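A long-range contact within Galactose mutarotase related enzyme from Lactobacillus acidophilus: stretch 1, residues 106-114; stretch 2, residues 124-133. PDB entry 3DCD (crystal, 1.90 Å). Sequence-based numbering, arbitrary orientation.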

# COMPACT_ATOMS: atom_id res chain seq x y z
N PRO A 106 -20.82 4.83 -7.22
CA PRO A 106 -21.92 5.80 -7.19
C PRO A 106 -21.88 6.65 -5.92
O PRO A 106 -22.87 6.74 -5.18
N PHE A 107 -20.71 7.24 -5.66
CA PHE A 107 -20.51 8.06 -4.48
C PHE A 107 -19.77 9.34 -4.82
O PHE A 107 -18.93 9.38 -5.73
N LYS A 108 -20.11 10.39 -4.07
CA LYS A 108 -19.39 11.64 -4.15
C LYS A 108 -18.43 11.69 -2.96
O LYS A 108 -18.79 11.29 -1.86
N PHE A 109 -17.21 12.17 -3.19
CA PHE A 109 -16.19 12.14 -2.14
C PHE A 109 -15.12 13.19 -2.37
O PHE A 109 -15.00 13.74 -3.47
N GLU A 110 -14.34 13.44 -1.32
CA GLU A 110 -13.04 14.09 -1.43
C GLU A 110 -12.02 13.11 -0.87
O GLU A 110 -12.12 12.72 0.29
N PHE A 111 -11.05 12.70 -1.69
CA PHE A 111 -9.99 11.77 -1.27
C PHE A 111 -8.65 12.49 -1.31
O PHE A 111 -8.21 12.92 -2.37
N ARG A 112 -8.01 12.60 -0.14
CA ARG A 112 -6.74 13.30 -0.03
C ARG A 112 -5.63 12.33 0.36
O ARG A 112 -5.80 11.53 1.29
N VAL A 113 -4.51 12.40 -0.35
CA VAL A 113 -3.31 11.67 -0.01
C VAL A 113 -2.24 12.71 0.33
O VAL A 113 -1.82 13.51 -0.52
N ASN A 114 -1.84 12.71 1.59
CA ASN A 114 -0.85 13.63 2.08
C ASN A 114 0.43 12.88 2.36
O ASN A 114 0.41 11.82 2.98
N GLU A 124 2.46 8.60 4.73
CA GLU A 124 1.48 8.56 3.64
C GLU A 124 0.12 8.50 4.31
O GLU A 124 -0.26 7.48 4.88
N ASN A 125 -0.60 9.62 4.28
CA ASN A 125 -1.81 9.76 5.09
C ASN A 125 -3.02 9.85 4.18
O ASN A 125 -3.01 10.62 3.22
N PHE A 126 -4.06 9.11 4.53
CA PHE A 126 -5.31 9.12 3.77
C PHE A 126 -6.40 9.88 4.51
O PHE A 126 -6.57 9.71 5.72
N SER A 127 -7.16 10.68 3.78
CA SER A 127 -8.34 11.32 4.28
C SER A 127 -9.43 11.15 3.25
O SER A 127 -9.25 11.51 2.09
N VAL A 128 -10.56 10.58 3.68
CA VAL A 128 -11.74 10.44 2.81
C VAL A 128 -12.92 11.20 3.44
O VAL A 128 -13.25 10.95 4.59
N VAL A 129 -13.53 12.10 2.69
CA VAL A 129 -14.74 12.79 3.13
C VAL A 129 -15.90 12.35 2.26
O VAL A 129 -15.84 12.48 1.03
N ASN A 130 -16.95 11.82 2.88
CA ASN A 130 -18.15 11.43 2.16
C ASN A 130 -19.01 12.66 1.87
O ASN A 130 -19.43 13.35 2.81
N LYS A 131 -19.21 12.94 0.58
CA LYS A 131 -20.00 14.07 0.08
C LYS A 131 -21.35 13.62 -0.49
O LYS A 131 -22.05 14.39 -1.13
N SER A 132 -21.67 12.34 -0.28
CA SER A 132 -22.91 11.74 -0.75
C SER A 132 -24.02 11.96 0.28
O SER A 132 -23.73 12.27 1.44
N ASP A 133 -25.27 11.78 -0.13
CA ASP A 133 -26.38 11.85 0.82
C ASP A 133 -26.66 10.51 1.52
O ASP A 133 -27.55 10.42 2.37

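Which polar contacts hold the stretches together most firmly? The two strands run antiparallel, and their amides pair in register: R112 N donates to S127 O at 2.8 Å and N125 N to N114 O at 2.7 Å. A side chain takes over where the strand pairing runs out. S132, with chi1 in m, brings its OG within 2.8 Å of K108 N and accepts that hydrogen bond, while K131 N donates to K108 O at 3.0 Å. N130 (chi1 t) also contributes within stretch 2, its OD1 accepting from S132 N at 2.8 Å.

What do the charged side chains and the water do? E110 (m, t) and R112 (m, t, t) lie on the same face, two residues apart, so R112 NH1 can form a salt bridge with E110 OE1 at 2.9 Å. Water 1 ties this pair to the other strand: it accepts from R112 NH1 at 2.9 Å and donates to S127 OG at 2.8 Å and E110 O at 3.1 Å. K131 (m, m, t, t) points toward stretch 1, but its NZ stays 4.1 Å from E110 OE2, beyond a salt bridge.

What else fills this partly exposed face? V129 (t) sits across from E110, their CB atoms 4.2 Å apart, and S127 (t) faces R112 with CB atoms 4.1 Å apart. N114 (t) and N125 (m) lie side by side at its far end.

How is the opposite, buried face packed? Here the main side-chain contacts are apolar. F111 adopts t, which brings its ring nearer stretch 2: CD1 lies 3.7 Å from V128 CG2, and CZ lies 3.9 Å from F126 CD1. V113 (t) places CG2 at the edge of the F126 (m) ring, 4.0 Å from F126 CD1. F109 (p) instead leads its ring away. Beyond the strand, F107 (m) meets S132 OG with its ring edge.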

# COMPACT_ATOMS: atom_id res chain seq x y z
CB PRO A 106 -23.17 4.91 -7.20
CG PRO A 106 -22.74 3.66 -6.51
CD PRO A 106 -21.24 3.51 -6.70
CB PHE A 107 -19.74 7.29 -3.40
CG PHE A 107 -20.48 6.09 -2.89
CD1 PHE A 107 -21.53 6.24 -1.98
CD2 PHE A 107 -20.17 4.82 -3.36
CE1 PHE A 107 -22.22 5.13 -1.52
CE2 PHE A 107 -20.86 3.70 -2.90
CZ PHE A 107 -21.88 3.86 -1.96
CB LYS A 108 -20.37 12.81 -4.10
CG LYS A 108 -21.37 12.82 -5.25
CD LYS A 108 -22.28 14.06 -5.21
CE LYS A 108 -21.53 15.36 -5.54
NZ LYS A 108 -20.80 15.36 -6.85
CB PHE A 109 -15.53 10.75 -2.08
CG PHE A 109 -14.85 10.35 -3.38
CD1 PHE A 109 -15.53 9.61 -4.34
CD2 PHE A 109 -13.55 10.76 -3.66
CE1 PHE A 109 -14.92 9.27 -5.56
CE2 PHE A 109 -12.93 10.43 -4.87
CZ PHE A 109 -13.62 9.68 -5.81
CB GLU A 110 -13.01 15.41 -0.64
CG GLU A 110 -13.94 16.50 -1.18
CD GLU A 110 -13.88 17.80 -0.36
OE1 GLU A 110 -13.26 17.82 0.73
OE2 GLU A 110 -14.45 18.79 -0.82
CB PHE A 111 -9.94 10.55 -2.20
CG PHE A 111 -8.85 9.54 -1.85
CD1 PHE A 111 -8.55 9.24 -0.53
CD2 PHE A 111 -8.16 8.86 -2.87
CE1 PHE A 111 -7.54 8.28 -0.19
CE2 PHE A 111 -7.18 7.91 -2.56
CZ PHE A 111 -6.87 7.61 -1.23
CB ARG A 112 -6.84 14.44 0.99
CG ARG A 112 -7.56 15.68 0.48
CD ARG A 112 -7.74 16.71 1.60
NE ARG A 112 -8.39 17.92 1.12
CZ ARG A 112 -9.71 18.06 1.02
NH1 ARG A 112 -10.53 17.08 1.40
NH2 ARG A 112 -10.21 19.19 0.56
CB VAL A 113 -2.82 10.72 -1.16
CG1 VAL A 113 -1.58 9.95 -0.72
CG2 VAL A 113 -3.93 9.73 -1.52
CB ASN A 114 -1.30 14.32 3.36
CG ASN A 114 -0.17 15.09 4.05
OD1 ASN A 114 0.21 16.18 3.62
ND2 ASN A 114 0.37 14.51 5.10
CB GLU A 124 1.70 7.33 2.76
CG GLU A 124 0.61 7.12 1.68
CD GLU A 124 1.00 6.06 0.65
OE1 GLU A 124 2.21 5.77 0.48
OE2 GLU A 124 0.09 5.50 0.00
CB ASN A 125 -1.76 11.03 5.96
CG ASN A 125 -0.52 11.09 6.86
OD1 ASN A 125 0.20 12.10 6.89
ND2 ASN A 125 -0.28 10.02 7.58
CB PHE A 126 -5.78 7.69 3.53
CG PHE A 126 -4.78 6.82 2.82
CD1 PHE A 126 -4.18 7.25 1.62
CD2 PHE A 126 -4.43 5.58 3.35
CE1 PHE A 126 -3.24 6.43 0.95
CE2 PHE A 126 -3.50 4.75 2.69
CZ PHE A 126 -2.92 5.18 1.49
CB SER A 127 -8.07 12.80 4.53
OG SER A 127 -9.28 13.50 4.69
CB VAL A 128 -12.10 8.94 2.63
CG1 VAL A 128 -13.30 8.76 1.71
CG2 VAL A 128 -10.90 8.16 2.06
CB VAL A 129 -14.58 14.33 3.07
CG1 VAL A 129 -15.87 15.04 3.51
CG2 VAL A 129 -13.38 14.77 3.94
CB ASN A 130 -18.93 10.39 2.96
CG ASN A 130 -20.20 9.94 2.25
OD1 ASN A 130 -20.38 10.19 1.06
ND2 ASN A 130 -21.08 9.25 2.98
CB LYS A 131 -19.22 14.81 -1.00
CG LYS A 131 -17.98 15.53 -0.50
CD LYS A 131 -18.34 16.58 0.55
CE LYS A 131 -17.12 17.39 0.96
NZ LYS A 131 -17.50 18.55 1.84
CB SER A 132 -22.72 10.24 -0.95
OG SER A 132 -21.56 9.96 -1.72
CB ASP A 133 -27.65 12.45 0.20
CG ASP A 133 -28.06 11.79 -1.12
OD1 ASP A 133 -27.57 10.68 -1.44
OD2 ASP A 133 -28.89 12.39 -1.83
O HOH W 1 -10.35 14.36 2.26